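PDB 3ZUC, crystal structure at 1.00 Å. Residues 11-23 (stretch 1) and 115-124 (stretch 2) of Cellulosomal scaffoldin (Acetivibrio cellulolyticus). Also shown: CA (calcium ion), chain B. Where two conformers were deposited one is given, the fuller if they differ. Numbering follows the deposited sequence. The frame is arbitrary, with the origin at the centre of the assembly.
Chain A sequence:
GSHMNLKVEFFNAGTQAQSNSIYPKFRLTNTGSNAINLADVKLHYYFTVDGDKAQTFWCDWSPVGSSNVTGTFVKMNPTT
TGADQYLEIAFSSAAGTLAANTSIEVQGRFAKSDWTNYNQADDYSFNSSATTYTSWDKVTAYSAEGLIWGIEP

Stretch 1 11-23: FNAGTQAQSNSIY
Stretch 2 (115-124) WTNYNQADDY

Residues 11–23 and 115–124 of the scaffoldin meet through a short antiparallel pairing of strands 18–19 and 118–119. Ser19 and Tyr118 form the hydrogen-bonded pair (CA–CA 5.3 Å): Ser19 N donates to Tyr118 O at 3.1 Å and Tyr118 N to Ser19 O at 2.8 Å. Gln18 and Asn119 form the adjacent non-hydrogen-bonded pair (CA–CA 4.9 Å). Gln18 (φ/ψ −91/108°), Ser19 (−141/138°), Tyr118 (−98/158°) and Asn119 (−106/104°) are all extended. Gln120 N continues the ladder, donating to Ala17 O at 2.7 Å, although Ala17 (−60/−52°) and Gln120 (−70/−26°) have left the extended conformation. Beyond Gln120, the backbone turns, and Asp123 N donates to Gln120 O (3.0 Å). Asn119 O (2.3 Å), Asp122 OD1 (2.4 Å) and Asp123 OD1 (2.4 Å) bind the calcium ion CA, so that the ion joins the Asn119 carbonyl to the two aspartates that follow.

Among the side chains, Gln120 (χ1 m, χ2 t, χ3 79°) buries the largest area. It points toward stretch 1, where its NE2 spends both protons on backbone carbonyls, Gly14 O at 3.2 Å and Gln16 O at 2.9 Å, thereby bracing the loop before the strand. Its OE1 accepts from a water, 2.7 Å away, that also donates to Gly14 O (2.7 Å) and accepts from Asn12 ND2 (3.0 Å) and Tyr23 N (2.9 Å).

Ser19 and Tyr118 (χ1 m, χ2 −84°) share one sheet face; Gln18 (m, m) and Asn119 (t) share the other. Ile22 (m, t) places CD1 3.8 Å from the centroid of the Tyr118 ring, 13° off its normal, a CH–π contact over the face. Ser19, with χ1 t, directs OG to Ser21 O (2.7 Å). At the far end, Ser21 OG approaches Trp115 CZ3 obliquely at 3.4 Å, while one water bridges Asn20 O (2.7 Å) and Thr116 O (2.8 Å).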

ATOM      1  N   PHE A  11      -2.783   5.874  -6.084  1.00  6.68           N
ATOM      2  CA  PHE A  11      -4.137   5.885  -6.630  1.00  7.04           C
ATOM      3  C   PHE A  11      -4.605   4.447  -6.777  1.00  6.50           C
ATOM      4  O   PHE A  11      -3.824   3.501  -6.657  1.00  6.88           O
ATOM      5  CB  PHE A  11      -4.282   6.691  -7.940  1.00  7.69           C
ATOM      6  CG  PHE A  11      -3.682   6.066  -9.187  1.00  7.83           C
ATOM      7  CD1 PHE A  11      -2.320   6.056  -9.403  1.00  8.53           C
ATOM      8  CD2 PHE A  11      -4.501   5.567 -10.177  1.00  8.60           C
ATOM      9  CE1 PHE A  11      -1.770   5.550 -10.571  1.00  9.57           C
ATOM     10  CE2 PHE A  11      -3.967   5.050 -11.354  1.00  9.50           C
ATOM     11  CZ  PHE A  11      -2.605   5.050 -11.556  1.00  9.75           C
ATOM     12  N   ASN A  12      -5.904   4.293  -7.010  1.00  6.48           N
ATOM     13  CA  ASN A  12      -6.517   3.001  -7.238  1.00  6.74           C
ATOM     14  C   ASN A  12      -6.690   2.754  -8.731  1.00  6.97           C
ATOM     15  O   ASN A  12      -7.306   3.579  -9.424  1.00  7.97           O
ATOM     16  CB  ASN A  12      -7.912   2.953  -6.589  1.00  6.91           C
ATOM     17  CG  ASN A  12      -7.848   2.928  -5.073  1.00  6.59           C
ATOM     18  OD1 ASN A  12      -7.828   3.966  -4.413  1.00  7.38           O
ATOM     19  ND2 ASN A  12      -7.770   1.724  -4.512  1.00  6.54           N
ATOM     20  N   ALA A  13      -6.179   1.638  -9.249  1.00  6.93           N
ATOM     21  CA  ALA A  13      -6.260   1.400 -10.702  1.00  7.23           C
ATOM     22  C   ALA A  13      -7.650   1.051 -11.178  1.00  7.48           C
ATOM     23  O   ALA A  13      -7.950   1.233 -12.354  1.00  9.17           O
ATOM     24  CB  ALA A  13      -5.294   0.321 -11.154  1.00  8.03           C
ATOM     25  N   GLY A  14      -8.471   0.508 -10.283  1.00  7.26           N
ATOM     26  CA  GLY A  14      -9.870   0.174 -10.523  1.00  7.69           C
ATOM     27  C   GLY A  14     -10.701   0.803  -9.424  1.00  7.30           C
ATOM     28  O   GLY A  14     -10.388   0.655  -8.240  1.00  7.54           O
ATOM     29  N   THR A  15     -11.751   1.514  -9.811  1.00  7.53           N
ATOM     30  CA  THR A  15     -12.510   2.311  -8.868  1.00  7.81           C
ATOM     31  C   THR A  15     -14.003   1.956  -8.792  1.00  8.69           C
ATOM     32  O   THR A  15     -14.803   2.754  -8.314  1.00 10.59           O
ATOM     33  CB  THR A  15     -12.343   3.805  -9.134  1.00  9.03           C
ATOM     34  OG1 THR A  15     -12.710   4.059 -10.488  1.00 10.07           O
ATOM     35  CG2 THR A  15     -10.919   4.264  -8.864  1.00  9.54           C
ATOM     36  N   GLN A  16     -14.353   0.730  -9.217  0.58  9.39           N
ATOM     37  CA  GLN A  16     -15.720   0.169  -9.103  0.58 10.17           C
ATOM     38  C   GLN A  16     -16.107   0.058  -7.598  0.58  9.43           C
ATOM     39  O   GLN A  16     -15.368  -0.562  -6.837  0.58  8.57           O
ATOM     40  CB  GLN A  16     -15.785  -1.240  -9.811  0.58 11.14           C
ATOM     41  CG  GLN A  16     -17.218  -1.814 -10.078  0.58 11.25           C
ATOM     42  CD  GLN A  16     -17.310  -3.202 -10.768  0.58 11.40           C
ATOM     43  OE1 GLN A  16     -16.451  -4.060 -10.622  0.58  7.58           O
ATOM     44  NE2 GLN A  16     -18.424  -3.424 -11.501  0.58 13.71           N
ATOM     45  N   ALA A  17     -17.236   0.619  -7.140  1.00  9.99           N
ATOM     46  CA  ALA A  17     -17.599   0.437  -5.727  1.00 10.41           C
ATOM     47  C   ALA A  17     -17.760  -1.039  -5.397  1.00  9.15           C
ATOM     48  O   ALA A  17     -17.179  -1.539  -4.431  1.00 10.47           O
ATOM     49  CB  ALA A  17     -18.843   1.222  -5.369  1.00 12.23           C
ATOM     50  N   GLN A  18     -18.557  -1.751  -6.173  1.00  9.01           N
ATOM     51  CA  GLN A  18     -18.718  -3.181  -5.972  1.00  9.55           C
ATOM     52  C   GLN A  18     -17.674  -3.841  -6.840  1.00  9.72           C
ATOM     53  O   GLN A  18     -17.782  -3.797  -8.052  1.00 12.67           O
ATOM     54  CB  GLN A  18     -20.124  -3.642  -6.346  1.00 12.35           C
ATOM     55  CG  GLN A  18     -21.191  -3.029  -5.467  1.00 15.84           C
ATOM     56  CD  GLN A  18     -21.147  -3.505  -4.020  1.00 20.52           C
ATOM     57  OE1 GLN A  18     -20.949  -4.693  -3.750  1.00 23.43           O
ATOM     58  NE2 GLN A  18     -21.355  -2.578  -3.084  1.00 22.30           N
ATOM     59  N   SER A  19     -16.636  -4.393  -6.231  1.00  7.54           N
ATOM     60  CA  SER A  19     -15.480  -4.870  -6.975  1.00  7.19           C
ATOM     61  C   SER A  19     -14.978  -6.167  -6.377  1.00  6.69           C
ATOM     62  O   SER A  19     -14.875  -6.279  -5.160  1.00  7.12           O
ATOM     63  CB  SER A  19     -14.395  -3.808  -6.922  1.00  7.57           C
ATOM     64  OG  SER A  19     -13.328  -4.140  -7.793  1.00  7.86           O
ATOM     65  N   ASN A  20     -14.611  -7.134  -7.216  1.00  6.52           N
ATOM     66  CA  ASN A  20     -14.049  -8.376  -6.723  1.00  6.84           C
ATOM     67  C   ASN A  20     -12.555  -8.285  -6.450  1.00  7.03           C
ATOM     68  O   ASN A  20     -11.953  -9.254  -6.029  1.00  9.49           O
ATOM     69  CB  ASN A  20     -14.374  -9.544  -7.655  1.00  7.75           C
ATOM     70  CG  ASN A  20     -13.721  -9.408  -9.012  1.00  8.19           C
ATOM     71  OD1 ASN A  20     -12.788  -8.626  -9.203  1.00  9.12           O
ATOM     72  ND2 ASN A  20     -14.181 -10.201  -9.951  1.00 10.57           N
ATOM     73  N   SER A  21     -11.947  -7.124  -6.671  0.84  6.14           N
ATOM     74  CA  SER A  21     -10.538  -6.911  -6.398  0.84  6.48           C
ATOM     75  C   SER A  21     -10.325  -5.464  -5.999  0.84  5.61           C
ATOM     76  O   SER A  21     -11.101  -4.570  -6.352  0.84  5.82           O
ATOM     77  CB  SER A  21      -9.692  -7.201  -7.640  0.84  7.99           C
ATOM     78  OG  SER A  21      -9.794  -8.554  -8.062  0.84  8.70           O
ATOM     79  N   ILE A  22      -9.226  -5.245  -5.292  1.00  5.62           N
ATOM     80  CA  ILE A  22      -8.755  -3.919  -4.958  1.00  5.58           C
ATOM     81  C   ILE A  22      -7.370  -3.787  -5.608  1.00  5.61           C
ATOM     82  O   ILE A  22      -6.582  -4.734  -5.640  1.00  5.89           O
ATOM     83  CB  ILE A  22      -8.779  -3.689  -3.431  1.00  6.12           C
ATOM     84  CG1 ILE A  22     -10.247  -3.741  -2.962  1.00  7.23           C
ATOM     85  CG2 ILE A  22      -8.155  -2.356  -3.071  1.00  6.23           C
ATOM     86  CD1 ILE A  22     -10.456  -3.693  -1.465  1.00  7.44           C
ATOM     87  N   TYR A  23      -7.098  -2.600  -6.151  1.00  5.56           N
ATOM     88  CA  TYR A  23      -5.979  -2.375  -7.084  1.00  5.72           C
ATOM     89  C   TYR A  23      -5.065  -1.229  -6.626  1.00  5.74           C
ATOM     90  O   TYR A  23      -4.965  -0.187  -7.276  1.00  6.63           O
ATOM     91  CB  TYR A  23      -6.532  -2.018  -8.470  1.00  6.63           C
ATOM     92  CG  TYR A  23      -7.426  -3.033  -9.146  1.00  6.52           C
ATOM     93  CD1 TYR A  23      -8.784  -3.131  -8.856  1.00  6.65           C
ATOM     94  CD2 TYR A  23      -6.937  -3.839 -10.159  1.00  7.75           C
ATOM     95  CE1 TYR A  23      -9.609  -4.025  -9.541  1.00  7.28           C
ATOM     96  CE2 TYR A  23      -7.736  -4.727 -10.824  1.00  7.91           C
ATOM     97  CZ  TYR A  23      -9.080  -4.820 -10.524  1.00  7.34           C
ATOM     98  OH  TYR A  23      -9.842  -5.703 -11.236  1.00  8.63           O
ATOM     99  N   TRP A 115     -13.425 -15.063  -4.548  1.00  7.16           N
ATOM    100  CA  TRP A 115     -13.671 -14.018  -5.539  1.00  7.76           C
ATOM    101  C   TRP A 115     -14.970 -13.267  -5.309  1.00  8.16           C
ATOM    102  O   TRP A 115     -15.490 -12.623  -6.209  1.00 10.01           O
ATOM    103  CB  TRP A 115     -13.477 -14.559  -6.982  1.00  9.23           C
ATOM    104  CG  TRP A 115     -12.021 -14.819  -7.201  1.00 10.21           C
ATOM    105  CD1 TRP A 115     -11.318 -15.947  -6.898  1.00 11.85           C
ATOM    106  CD2 TRP A 115     -11.073 -13.877  -7.674  1.00 10.28           C
ATOM    107  NE1 TRP A 115      -9.973 -15.765  -7.177  1.00 13.78           N
ATOM    108  CE2 TRP A 115      -9.802 -14.488  -7.644  1.00 12.73           C
ATOM    109  CE3 TRP A 115     -11.174 -12.563  -8.119  1.00 11.74           C
ATOM    110  CZ2 TRP A 115      -8.658 -13.839  -8.083  1.00 14.12           C
ATOM    111  CZ3 TRP A 115     -10.030 -11.921  -8.545  1.00 13.14           C
ATOM    112  CH2 TRP A 115      -8.800 -12.560  -8.517  1.00 14.06           C
ATOM    113  N   THR A 116     -15.445 -13.268  -4.072  1.00  7.57           N
ATOM    114  CA  THR A 116     -16.619 -12.484  -3.722  1.00  7.94           C
ATOM    115  C   THR A 116     -16.275 -10.992  -3.560  1.00  7.51           C
ATOM    116  O   THR A 116     -15.114 -10.583  -3.450  1.00  8.27           O
ATOM    117  CB  THR A 116     -17.314 -13.058  -2.470  1.00  8.55           C
ATOM    118  OG1 THR A 116     -16.390 -13.096  -1.374  1.00  7.85           O
ATOM    119  CG2 THR A 116     -17.894 -14.457  -2.767  1.00  9.38           C
ATOM    120  N   ASN A 117     -17.295 -10.151  -3.572  1.00  7.59           N
ATOM    121  CA  ASN A 117     -17.092  -8.723  -3.703  1.00  7.40           C
ATOM    122  C   ASN A 117     -16.697  -8.000  -2.428  1.00  7.04           C
ATOM    123  O   ASN A 117     -17.076  -8.374  -1.311  1.00  8.01           O
ATOM    124  CB  ASN A 117     -18.336  -8.054  -4.270  1.00  8.51           C
ATOM    125  CG  ASN A 117     -18.569  -8.388  -5.731  1.00 10.19           C
ATOM    126  OD1 ASN A 117     -17.642  -8.687  -6.476  1.00 11.50           O
ATOM    127  ND2 ASN A 117     -19.822  -8.351  -6.136  1.00 13.19           N
ATOM    128  N   TYR A 118     -15.965  -6.919  -2.643  1.00  6.69           N
ATOM    129  CA  TYR A 118     -15.748  -5.822  -1.730  1.00  6.76           C
ATOM    130  C   TYR A 118     -16.701  -4.662  -2.063  1.00  7.19           C
ATOM    131  O   TYR A 118     -17.147  -4.543  -3.201  1.00  7.98           O
ATOM    132  CB  TYR A 118     -14.336  -5.272  -1.903  1.00  6.35           C
ATOM    133  CG  TYR A 118     -13.213  -6.224  -1.590  1.00  6.34           C
ATOM    134  CD1 TYR A 118     -12.776  -6.407  -0.291  1.00  6.55           C
ATOM    135  CD2 TYR A 118     -12.556  -6.911  -2.592  1.00  7.09           C
ATOM    136  CE1 TYR A 118     -11.707  -7.244   0.000  1.00  6.48           C
ATOM    137  CE2 TYR A 118     -11.503  -7.746  -2.315  1.00  7.36           C
ATOM    138  CZ  TYR A 118     -11.057  -7.904  -1.019  1.00  6.37           C
ATOM    139  OH  TYR A 118     -10.010  -8.759  -0.783  1.00  7.03           O
ATOM    140  N   ASN A 119     -16.960  -3.792  -1.077  1.00  6.70           N
ATOM    141  CA  ASN A 119     -17.480  -2.439  -1.310  1.00  6.77           C
ATOM    142  C   ASN A 119     -16.346  -1.464  -1.086  1.00  6.17           C
ATOM    143  O   ASN A 119     -15.955  -1.206   0.057  1.00  6.36           O
ATOM    144  CB  ASN A 119     -18.644  -2.099  -0.368  1.00  7.60           C
ATOM    145  CG  ASN A 119     -19.041  -0.650  -0.462  1.00  8.35           C
ATOM    146  OD1 ASN A 119     -18.863  -0.022  -1.513  1.00  8.92           O
ATOM    147  ND2 ASN A 119     -19.567  -0.100   0.623  1.00  9.55           N
ATOM    148  N   GLN A 120     -15.765  -0.932  -2.154  1.00  6.23           N
ATOM    149  CA  GLN A 120     -14.625  -0.034  -2.003  1.00  6.51           C
ATOM    150  C   GLN A 120     -15.013   1.307  -1.393  1.00  6.67           C
ATOM    151  O   GLN A 120     -14.167   2.001  -0.816  1.00  7.13           O
ATOM    152  CB  GLN A 120     -13.918   0.210  -3.335  1.00  6.49           C
ATOM    153  CG  GLN A 120     -13.443  -1.051  -4.010  1.00  6.70           C
ATOM    154  CD  GLN A 120     -12.293  -0.769  -4.945  1.00  6.50           C
ATOM    155  OE1 GLN A 120     -11.158  -0.618  -4.482  1.00  6.46           O
ATOM    156  NE2 GLN A 120     -12.570  -0.655  -6.241  1.00  6.85           N
ATOM    157  N   ALA A 121     -16.274   1.712  -1.559  1.00  7.30           N
ATOM    158  CA  ALA A 121     -16.646   3.091  -1.303  1.00  8.46           C
ATOM    159  C   ALA A 121     -16.424   3.527   0.138  1.00  8.35           C
ATOM    160  O   ALA A 121     -16.170   4.709   0.375  1.00  9.86           O
ATOM    161  CB  ALA A 121     -18.103   3.325  -1.684  1.00  9.36           C
ATOM    162  N   ASP A 122     -16.537   2.599   1.088  1.00  7.49           N
ATOM    163  CA  ASP A 122     -16.360   2.928   2.496  1.00  7.49           C
ATOM    164  C   ASP A 122     -14.941   2.726   3.014  1.00  7.41           C
ATOM    165  O   ASP A 122     -14.712   2.896   4.207  1.00  8.58           O
ATOM    166  CB  ASP A 122     -17.346   2.162   3.374  1.00  8.29           C
ATOM    167  CG  ASP A 122     -17.041   0.673   3.479  1.00  7.83           C
ATOM    168  OD1 ASP A 122     -16.451   0.113   2.533  1.00  7.25           O
ATOM    169  OD2 ASP A 122     -17.419   0.069   4.512  1.00  8.72           O
ATOM    170  N   ASP A 123     -13.990   2.374   2.156  1.00  6.33           N
ATOM    171  CA  ASP A 123     -12.668   2.040   2.641  1.00  5.76           C
ATOM    172  C   ASP A 123     -11.852   3.286   2.957  1.00  5.77           C
ATOM    173  O   ASP A 123     -11.750   4.194   2.136  1.00  6.56           O
ATOM    174  CB  ASP A 123     -11.932   1.199   1.598  1.00  5.91           C
ATOM    175  CG  ASP A 123     -12.563  -0.170   1.389  1.00  5.52           C
ATOM    176  OD1 ASP A 123     -13.313  -0.617   2.290  1.00  5.52           O
ATOM    177  OD2 ASP A 123     -12.261  -0.794   0.335  1.00  5.80           O
ATOM    178  N   TYR A 124     -11.203   3.289   4.113  1.00  5.77           N
ATOM    179  CA  TYR A 124     -10.412   4.427   4.572  1.00  5.99           C
ATOM    180  C   TYR A 124      -9.402   4.880   3.513  1.00  6.14           C
ATOM    181  O   TYR A 124      -9.246   6.079   3.280  1.00  6.69           O
ATOM    182  CB  TYR A 124      -9.692   4.043   5.867  1.00  6.53           C
ATOM    183  CG  TYR A 124      -8.810   5.085   6.483  1.00  6.64           C
ATOM    184  CD1 TYR A 124      -7.460   5.182   6.182  1.00  6.23           C
ATOM    185  CD2 TYR A 124      -9.316   5.928   7.446  1.00  9.55           C
ATOM    186  CE1 TYR A 124      -6.647   6.106   6.794  1.00  6.57           C
ATOM    187  CE2 TYR A 124      -8.519   6.857   8.071  1.00 10.11           C
ATOM    188  CZ  TYR A 124      -7.186   6.956   7.741  1.00  8.86           C
ATOM    189  OH  TYR A 124      -6.408   7.900   8.372  1.00 10.40           O
TER
HETATM  190 CA    CA B1154     -15.251  -1.946   2.157  1.00  5.69          CA
HETATM  191  O   HOH W   1      -9.020  -0.464  -6.138  1.00  6.38           O
HETATM  192  O   HOH W   2     -21.627  -6.934  -4.366  1.00 28.10           O
HETATM  193  O   HOH W   3     -12.530 -11.193  -4.220  1.00  7.89           O
HETATM  194  O   HOH W   4     -15.954 -12.283  -8.775  1.00 15.85           O
HETATM  195  O   HOH W   5     -13.744  -3.040   0.536  1.00  6.25           O